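Local structure of nucleoprotein (Schmallenberg virus, 4JNG) at residues L93-A105 with L142-F155. The protein encapsidates the viral RNA genome, shielding it from nucleases and forming the helical nucleocapsid that serves as template for transcription and replication. Sequence-based numbering, arbitrary orientation.
With nucleotides of chain A.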
ATOM      1  N   LEU B  93      20.627  -8.050 -11.496  1.00  4.58           N
ATOM      2  CA  LEU B  93      20.535  -6.730 -12.075  1.00  4.83           C
ATOM      3  C   LEU B  93      21.454  -5.762 -11.346  1.00  4.77           C
ATOM      4  O   LEU B  93      22.152  -4.938 -11.974  1.00  4.40           O
ATOM      5  CB  LEU B  93      19.089  -6.240 -12.023  1.00  4.89           C
ATOM      6  CG  LEU B  93      18.543  -5.454 -13.219  1.00  5.09           C
ATOM      7  CD1 LEU B  93      19.080  -5.964 -14.548  1.00  4.98           C
ATOM      8  CD2 LEU B  93      17.024  -5.528 -13.201  1.00  5.52           C
ATOM      9  N   HIS B  94      21.472  -5.888 -10.019  1.00  4.66           N
ATOM     10  CA  HIS B  94      22.278  -5.040  -9.184  1.00  4.81           C
ATOM     11  C   HIS B  94      23.766  -5.262  -9.428  1.00  4.64           C
ATOM     12  O   HIS B  94      24.519  -4.301  -9.561  1.00  4.50           O
ATOM     13  CB  HIS B  94      21.966  -5.284  -7.700  1.00  4.86           C
ATOM     14  CG  HIS B  94      22.501  -4.222  -6.802  1.00  4.83           C
ATOM     15  ND1 HIS B  94      23.662  -4.376  -6.080  1.00  4.90           N
ATOM     16  CD2 HIS B  94      22.048  -2.977  -6.527  1.00  4.86           C
ATOM     17  CE1 HIS B  94      23.893  -3.282  -5.384  1.00  4.84           C
ATOM     18  NE2 HIS B  94      22.932  -2.415  -5.641  1.00  4.93           N
ATOM     19  N   ARG B  95      24.186  -6.520  -9.479  1.00  4.50           N
ATOM     20  CA  ARG B  95      25.596  -6.835  -9.680  1.00  4.82           C
ATOM     21  C   ARG B  95      26.063  -6.362 -11.063  1.00  4.78           C
ATOM     22  O   ARG B  95      27.124  -5.761 -11.198  1.00  4.07           O
ATOM     23  CB  ARG B  95      25.844  -8.331  -9.512  1.00  4.87           C
ATOM     24  CG  ARG B  95      25.741  -8.820  -8.060  1.00  4.84           C
ATOM     25  CD  ARG B  95      26.147 -10.283  -7.966  1.00  4.86           C
ATOM     26  NE  ARG B  95      25.991 -10.824  -6.626  1.00  4.89           N
ATOM     27  CZ  ARG B  95      26.235 -12.083  -6.267  1.00  4.87           C
ATOM     28  NH1 ARG B  95      26.652 -12.985  -7.151  1.00  4.83           N
ATOM     29  NH2 ARG B  95      26.060 -12.439  -4.996  1.00  4.88           N
ATOM     30  N   MET B  96      25.226  -6.630 -12.060  1.00  4.85           N
ATOM     31  CA  MET B  96      25.487  -6.304 -13.460  1.00  4.87           C
ATOM     32  C   MET B  96      25.740  -4.807 -13.627  1.00  4.75           C
ATOM     33  O   MET B  96      26.689  -4.392 -14.290  1.00  4.42           O
ATOM     34  CB  MET B  96      24.264  -6.735 -14.266  1.00  4.95           C
ATOM     35  CG  MET B  96      24.381  -6.573 -15.756  1.00  5.11           C
ATOM     36  SD  MET B  96      22.908  -7.236 -16.533  1.00  5.84           S
ATOM     37  CE  MET B  96      23.282  -6.670 -18.192  1.00  5.24           C
ATOM     38  N   SER B  97      24.895  -4.005 -12.981  1.00  4.72           N
ATOM     39  CA  SER B  97      25.035  -2.558 -12.954  1.00  4.82           C
ATOM     40  C   SER B  97      26.384  -2.100 -12.401  1.00  4.71           C
ATOM     41  O   SER B  97      27.005  -1.192 -12.948  1.00  4.41           O
ATOM     42  CB  SER B  97      23.908  -1.953 -12.127  1.00  4.88           C
ATOM     43  OG  SER B  97      24.034  -0.551 -12.032  1.00  5.04           O
ATOM     44  N   GLY B  98      26.823  -2.716 -11.306  1.00  4.77           N
ATOM     45  CA  GLY B  98      28.126  -2.406 -10.722  1.00  4.82           C
ATOM     46  C   GLY B  98      29.276  -2.836 -11.626  1.00  4.72           C
ATOM     47  O   GLY B  98      30.234  -2.082 -11.839  1.00  3.98           O
ATOM     48  N   TYR B  99      29.184  -4.043 -12.170  1.00  4.68           N
ATOM     49  CA  TYR B  99      30.225  -4.518 -13.078  1.00  4.82           C
ATOM     50  C   TYR B  99      30.355  -3.590 -14.294  1.00  4.69           C
ATOM     51  O   TYR B  99      31.458  -3.176 -14.611  1.00  4.21           O
ATOM     52  CB  TYR B  99      29.978  -5.959 -13.529  1.00  4.85           C
ATOM     53  CG  TYR B  99      30.016  -7.001 -12.429  1.00  4.83           C
ATOM     54  CD1 TYR B  99      30.627  -6.752 -11.190  1.00  4.84           C
ATOM     55  CD2 TYR B  99      29.453  -8.255 -12.633  1.00  4.84           C
ATOM     56  CE1 TYR B  99      30.659  -7.723 -10.201  1.00  4.78           C
ATOM     57  CE2 TYR B  99      29.484  -9.229 -11.646  1.00  4.82           C
ATOM     58  CZ  TYR B  99      30.088  -8.959 -10.437  1.00  4.84           C
ATOM     59  OH  TYR B  99      30.114  -9.940  -9.477  1.00  4.83           O
ATOM     60  N   LEU B 100      29.230  -3.232 -14.914  1.00  4.69           N
ATOM     61  CA  LEU B 100      29.232  -2.378 -16.120  1.00  4.87           C
ATOM     62  C   LEU B 100      29.783  -0.985 -15.840  1.00  4.87           C
ATOM     63  O   LEU B 100      30.546  -0.447 -16.640  1.00  4.96           O
ATOM     64  CB  LEU B 100      27.841  -2.275 -16.758  1.00  4.83           C
ATOM     65  CG  LEU B 100      27.317  -3.473 -17.555  1.00  4.90           C
ATOM     66  CD1 LEU B 100      25.848  -3.260 -17.896  1.00  4.90           C
ATOM     67  CD2 LEU B 100      28.111  -3.728 -18.838  1.00  4.93           C
ATOM     68  N   ALA B 101      29.397  -0.405 -14.709  1.00  4.92           N
ATOM     69  CA  ALA B 101      29.969   0.870 -14.259  1.00  4.89           C
ATOM     70  C   ALA B 101      31.487   0.769 -14.102  1.00  4.78           C
ATOM     71  O   ALA B 101      32.223   1.649 -14.543  1.00  4.56           O
ATOM     72  CB  ALA B 101      29.335   1.315 -12.949  1.00  4.87           C
ATOM     73  N   ARG B 102      31.937  -0.312 -13.479  1.00  4.66           N
ATOM     74  CA  ARG B 102      33.350  -0.574 -13.291  1.00  4.87           C
ATOM     75  C   ARG B 102      34.064  -0.777 -14.632  1.00  4.85           C
ATOM     76  O   ARG B 102      35.199  -0.342 -14.802  1.00  4.61           O
ATOM     77  CB  ARG B 102      33.531  -1.800 -12.395  1.00  4.99           C
ATOM     78  CG  ARG B 102      34.933  -2.377 -12.341  1.00  5.22           C
ATOM     79  CD  ARG B 102      35.897  -1.508 -11.568  1.00  6.15           C
ATOM     80  NE  ARG B 102      36.515  -2.310 -10.519  1.00  7.99           N
ATOM     81  CZ  ARG B 102      37.559  -3.117 -10.680  1.00  9.02           C
ATOM     82  NH1 ARG B 102      38.174  -3.247 -11.855  1.00  8.56           N
ATOM     83  NH2 ARG B 102      37.997  -3.802  -9.647  1.00 11.15           N
ATOM     84  N   TRP B 103      33.404  -1.454 -15.566  1.00  4.88           N
ATOM     85  CA  TRP B 103      33.965  -1.653 -16.898  1.00  4.87           C
ATOM     86  C   TRP B 103      34.163  -0.309 -17.604  1.00  4.86           C
ATOM     87  O   TRP B 103      35.218  -0.070 -18.180  1.00  4.76           O
ATOM     88  CB  TRP B 103      33.093  -2.592 -17.729  1.00  4.89           C
ATOM     89  CG  TRP B 103      33.525  -2.694 -19.155  1.00  4.84           C
ATOM     90  CD1 TRP B 103      34.574  -3.411 -19.643  1.00  4.90           C
ATOM     91  CD2 TRP B 103      32.931  -2.040 -20.275  1.00  4.87           C
ATOM     92  NE1 TRP B 103      34.669  -3.254 -21.005  1.00  4.89           N
ATOM     93  CE2 TRP B 103      33.675  -2.409 -21.420  1.00  4.93           C
ATOM     94  CE3 TRP B 103      31.846  -1.172 -20.425  1.00  4.86           C
ATOM     95  CZ2 TRP B 103      33.362  -1.947 -22.697  1.00  4.97           C
ATOM     96  CZ3 TRP B 103      31.533  -0.713 -21.692  1.00  4.92           C
ATOM     97  CH2 TRP B 103      32.295  -1.096 -22.815  1.00  4.96           C
ATOM     98  N   ILE B 104      33.162   0.567 -17.521  1.00  4.88           N
ATOM     99  CA  ILE B 104      33.243   1.889 -18.142  1.00  4.91           C
ATOM    100  C   ILE B 104      34.419   2.663 -17.564  1.00  4.96           C
ATOM    101  O   ILE B 104      35.212   3.253 -18.311  1.00  5.12           O
ATOM    102  CB  ILE B 104      31.947   2.713 -17.960  1.00  4.89           C
ATOM    103  CG1 ILE B 104      30.778   2.068 -18.711  1.00  4.88           C
ATOM    104  CG2 ILE B 104      32.132   4.137 -18.482  1.00  4.89           C
ATOM    105  CD1 ILE B 104      29.418   2.547 -18.244  1.00  4.88           C
ATOM    106  N   ALA B 105      34.526   2.657 -16.237  1.00  4.93           N
ATOM    107  CA  ALA B 105      35.589   3.365 -15.547  1.00  4.93           C
ATOM    108  C   ALA B 105      36.964   2.806 -15.908  1.00  5.03           C
ATOM    109  O   ALA B 105      37.906   3.578 -16.139  1.00  5.48           O
ATOM    110  CB  ALA B 105      35.367   3.329 -14.041  1.00  4.94           C
ATOM    111  N   LEU B 142      29.861   7.932 -12.294  1.00  4.93           N
ATOM    112  CA  LEU B 142      29.582   6.506 -12.380  1.00  4.95           C
ATOM    113  C   LEU B 142      29.401   5.914 -10.992  1.00  5.06           C
ATOM    114  O   LEU B 142      28.745   4.888 -10.843  1.00  5.13           O
ATOM    115  CB  LEU B 142      30.701   5.773 -13.111  1.00  4.95           C
ATOM    116  CG  LEU B 142      30.924   6.150 -14.573  1.00  4.91           C
ATOM    117  CD1 LEU B 142      32.180   5.458 -15.059  1.00  4.92           C
ATOM    118  CD2 LEU B 142      29.736   5.777 -15.447  1.00  4.94           C
ATOM    119  N   GLY B 143      29.976   6.569  -9.988  1.00  5.26           N
ATOM    120  CA  GLY B 143      29.782   6.183  -8.586  1.00  5.50           C
ATOM    121  C   GLY B 143      28.333   6.178  -8.131  1.00  5.58           C
ATOM    122  O   GLY B 143      28.005   5.568  -7.110  1.00  6.82           O
ATOM    123  N   PHE B 144      27.469   6.856  -8.880  1.00  5.31           N
ATOM    124  CA  PHE B 144      26.030   6.863  -8.614  1.00  5.11           C
ATOM    125  C   PHE B 144      25.320   5.577  -9.054  1.00  5.08           C
ATOM    126  O   PHE B 144      24.163   5.358  -8.688  1.00  5.46           O
ATOM    127  CB  PHE B 144      25.365   8.062  -9.307  1.00  5.32           C
ATOM    128  CG  PHE B 144      25.404   9.334  -8.504  1.00  6.15           C
ATOM    129  CD1 PHE B 144      24.494   9.546  -7.472  1.00  7.02           C
ATOM    130  CD2 PHE B 144      26.331  10.328  -8.786  1.00  6.72           C
ATOM    131  CE1 PHE B 144      24.519  10.716  -6.734  1.00  7.85           C
ATOM    132  CE2 PHE B 144      26.360  11.500  -8.046  1.00  7.99           C
ATOM    133  CZ  PHE B 144      25.454  11.693  -7.017  1.00  8.46           C
ATOM    134  N   ALA B 145      25.985   4.734  -9.843  1.00  4.94           N
ATOM    135  CA  ALA B 145      25.349   3.513 -10.337  1.00  4.91           C
ATOM    136  C   ALA B 145      25.016   2.545  -9.197  1.00  4.89           C
ATOM    137  O   ALA B 145      25.795   2.404  -8.255  1.00  4.95           O
ATOM    138  CB  ALA B 145      26.235   2.822 -11.354  1.00  4.90           C
ATOM    139  N   PRO B 146      23.860   1.866  -9.279  1.00  4.89           N
ATOM    140  CA  PRO B 146      23.655   0.782  -8.312  1.00  4.89           C
ATOM    141  C   PRO B 146      24.743  -0.265  -8.512  1.00  4.95           C
ATOM    142  O   PRO B 146      25.144  -0.526  -9.662  1.00  4.89           O
ATOM    143  CB  PRO B 146      22.278   0.218  -8.686  1.00  4.89           C
ATOM    144  CG  PRO B 146      21.609   1.304  -9.452  1.00  4.93           C
ATOM    145  CD  PRO B 146      22.693   2.058 -10.153  1.00  4.85           C
ATOM    146  N   GLY B 147      25.248  -0.818  -7.411  1.00  4.89           N
ATOM    147  CA  GLY B 147      26.324  -1.797  -7.455  1.00  4.83           C
ATOM    148  C   GLY B 147      27.732  -1.228  -7.485  1.00  4.55           C
ATOM    149  O   GLY B 147      28.688  -1.980  -7.350  1.00  4.06           O
ATOM    150  N   ALA B 148      27.877   0.085  -7.658  1.00  4.63           N
ATOM    151  CA  ALA B 148      29.196   0.720  -7.610  1.00  4.87           C
ATOM    152  C   ALA B 148      29.838   0.630  -6.219  1.00  4.87           C
ATOM    153  O   ALA B 148      31.063   0.675  -6.099  1.00  4.54           O
ATOM    154  CB  ALA B 148      29.106   2.173  -8.050  1.00  4.94           C
ATOM    155  N   GLU B 149      29.013   0.494  -5.182  1.00  4.91           N
ATOM    156  CA  GLU B 149      29.513   0.338  -3.801  1.00  5.03           C
ATOM    157  C   GLU B 149      30.347  -0.940  -3.566  1.00  4.96           C
ATOM    158  O   GLU B 149      31.078  -1.042  -2.580  1.00  5.11           O
ATOM    159  CB  GLU B 149      28.356   0.451  -2.792  1.00  5.28           C
ATOM    160  CG  GLU B 149      27.457  -0.772  -2.654  1.00  5.73           C
ATOM    161  CD  GLU B 149      26.548  -1.029  -3.845  1.00  6.24           C
ATOM    162  OE1 GLU B 149      26.291  -0.118  -4.672  1.00  6.85           O
ATOM    163  OE2 GLU B 149      26.082  -2.176  -3.944  1.00  6.61           O
ATOM    164  N   MET B 150      30.242  -1.905  -4.476  1.00  4.81           N
ATOM    165  CA  MET B 150      31.130  -3.065  -4.486  1.00  4.92           C
ATOM    166  C   MET B 150      32.594  -2.717  -4.833  1.00  4.94           C
ATOM    167  O   MET B 150      33.480  -3.559  -4.665  1.00  5.07           O
ATOM    168  CB  MET B 150      30.656  -4.080  -5.530  1.00  5.04           C
ATOM    169  CG  MET B 150      29.279  -4.674  -5.322  1.00  5.17           C
ATOM    170  SD  MET B 150      29.009  -6.025  -6.496  1.00  5.42           S
ATOM    171  CE  MET B 150      28.577  -5.175  -8.005  1.00  5.11           C
ATOM    172  N   PHE B 151      32.845  -1.508  -5.340  1.00  4.84           N
ATOM    173  CA  PHE B 151      34.186  -1.105  -5.756  1.00  5.02           C
ATOM    174  C   PHE B 151      34.540   0.281  -5.223  1.00  5.57           C
ATOM    175  O   PHE B 151      34.776   1.217  -5.988  1.00  5.77           O
ATOM    176  CB  PHE B 151      34.282  -1.123  -7.293  1.00  4.93           C
ATOM    177  CG  PHE B 151      33.825  -2.413  -7.910  1.00  4.69           C
ATOM    178  CD1 PHE B 151      34.565  -3.572  -7.745  1.00  4.70           C
ATOM    179  CD2 PHE B 151      32.649  -2.471  -8.641  1.00  4.63           C
ATOM    180  CE1 PHE B 151      34.141  -4.769  -8.296  1.00  4.72           C
ATOM    181  CE2 PHE B 151      32.222  -3.659  -9.203  1.00  4.60           C
ATOM    182  CZ  PHE B 151      32.967  -4.812  -9.023  1.00  4.70           C
ATOM    183  N   LEU B 152      34.586   0.416  -3.901  1.00  6.39           N
ATOM    184  CA  LEU B 152      34.987   1.683  -3.282  1.00  7.63           C
ATOM    185  C   LEU B 152      36.374   2.164  -3.770  1.00  8.21           C
ATOM    186  O   LEU B 152      36.578   3.359  -3.965  1.00  9.78           O
ATOM    187  CB  LEU B 152      34.932   1.569  -1.749  1.00  9.32           C
ATOM    188  CG  LEU B 152      33.654   1.973  -0.979  1.00 11.16           C
ATOM    189  CD1 LEU B 152      32.435   2.309  -1.828  1.00 11.53           C
ATOM    190  CD2 LEU B 152      33.296   0.906   0.048  1.00 13.98           C
ATOM    191  N   ASP B 153      37.302   1.238  -4.007  1.00  8.89           N
ATOM    192  CA  ASP B 153      38.638   1.582  -4.515  1.00 11.23           C
ATOM    193  C   ASP B 153      38.594   2.240  -5.902  1.00 10.11           C
ATOM    194  O   ASP B 153      39.226   3.278  -6.127  1.00 10.53           O
ATOM    195  CB  ASP B 153      39.528   0.328  -4.555  1.00 15.40           C
ATOM    196  CG  ASP B 153      40.935   0.610  -5.079  1.00 21.68           C
ATOM    197  OD1 ASP B 153      41.084   0.931  -6.280  1.00 28.37           O
ATOM    198  OD2 ASP B 153      41.899   0.485  -4.296  1.00 23.24           O
ATOM    199  N   ALA B 154      37.847   1.624  -6.815  1.00  8.19           N
ATOM    200  CA  ALA B 154      37.752   2.078  -8.198  1.00  6.61           C
ATOM    201  C   ALA B 154      36.979   3.387  -8.347  1.00  6.54           C
ATOM    202  O   ALA B 154      37.245   4.163  -9.279  1.00  6.93           O
ATOM    203  CB  ALA B 154      37.114   0.999  -9.059  1.00  6.18           C
ATOM    204  N   PHE B 155      36.019   3.625  -7.455  1.00  6.05           N
ATOM    205  CA  PHE B 155      35.201   4.835  -7.516  1.00  6.07           C
ATOM    206  C   PHE B 155      35.556   5.833  -6.414  1.00  6.51           C
ATOM    207  O   PHE B 155      34.744   6.687  -6.061  1.00  6.67           O
ATOM    208  CB  PHE B 155      33.710   4.489  -7.469  1.00  6.26           C
ATOM    209  CG  PHE B 155      33.240   3.672  -8.644  1.00  7.06           C
ATOM    210  CD1 PHE B 155      33.086   4.254  -9.900  1.00  7.21           C
ATOM    211  CD2 PHE B 155      32.948   2.326  -8.497  1.00  7.57           C
ATOM    212  CE1 PHE B 155      32.653   3.504 -10.985  1.00  7.37           C
ATOM    213  CE2 PHE B 155      32.513   1.568  -9.574  1.00  8.24           C
ATOM    214  CZ  PHE B 155      32.368   2.159 -10.823  1.00  7.72           C
TER
ATOM    215  P     U A  24      24.377  -9.262  -3.281  1.00  4.70           P
ATOM    216  OP1   U A  24      24.736  -9.087  -4.733  1.00  4.55           O
ATOM    217  OP2   U A  24      24.556  -8.125  -2.349  1.00  4.29           O
ATOM    218  O5'   U A  24      22.857  -9.714  -3.188  1.00  4.36           O
ATOM    219  C5'   U A  24      22.381 -10.916  -3.806  1.00  4.83           C
ATOM    220  C4'   U A  24      20.964 -11.189  -3.367  1.00  4.87           C
ATOM    221  O4'   U A  24      20.955 -11.646  -1.983  1.00  4.85           O
ATOM    222  C3'   U A  24      20.028  -9.991  -3.366  1.00  4.86           C
ATOM    223  O3'   U A  24      19.504  -9.724  -4.655  1.00  4.71           O
ATOM    224  C2'   U A  24      18.957 -10.441  -2.380  1.00  4.91           C
ATOM    225  O2'   U A  24      18.023 -11.374  -2.889  1.00  4.66           O
ATOM    226  C1'   U A  24      19.809 -11.138  -1.322  1.00  4.91           C
ATOM    227  N1    U A  24      20.246 -10.255  -0.229  1.00  4.97           N
ATOM    228  C2    U A  24      19.332  -9.981   0.771  1.00  5.05           C
ATOM    229  O2    U A  24      18.196 -10.423   0.766  1.00  5.03           O
ATOM    230  N3    U A  24      19.796  -9.160   1.769  1.00  5.31           N
ATOM    231  C4    U A  24      21.052  -8.602   1.871  1.00  5.59           C
ATOM    232  O4    U A  24      21.320  -7.883   2.835  1.00  6.34           O
ATOM    233  C5    U A  24      21.939  -8.930   0.797  1.00  5.39           C
ATOM    234  C6    U A  24      21.515  -9.724  -0.194  1.00  5.08           C
TER
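Ser97 OG donates a short hydrogen bond, 2.6 Å, to Pro146 O, the donor tilted somewhat from the carbonyl plane. With OG anti to the backbone N (chi1 178°), the hydroxyl reaches from the helix to the type II turn Ala145-Ala148. At that turn the backbones touch: with no side chain on either glycine, the CA atoms of Gly98 and Gly147 close to 3.8 Å, and Gly98 CA makes a CA-H...O contact with Gly147 O. Gly147 also has a positive phi of 86°.

Aromatic contacts follow on one flank. Phe151 CZ lies 3.7 Å from Tyr99 CD1, at the edge of the tyrosine ring. One face of Phe151 takes Arg102 NE, offset toward the rim, with the guanidinium plane steeply inclined; Met150 CB lies over the opposite face. Bent at its last torsion, Met150 brings CE to 3.6 Å from Arg95 O, while its SD makes an oblique Met-aromatic contact with Tyr99.

Apolar packing continues along the helix: Ala101 CB meets Ala145 CB and Phe155 CZ, and Leu142 CD1 reaches Ile104 CG2 at 3.7 Å.

Arg95, an RNA-binding residue pointing away from the loop, donates a nearly straight hydrogen bond from NE to OP1 of U24 of chain A (2.9 Å, 168°), while NH1 donates to Pro87 O. Arg102 NH2 forms a salt bridge with Glu21 of helix 20-31. The loop between helices 138-142 and 158-168 lies against helix 93-110, which also packs on helices 37-45 and 47-56.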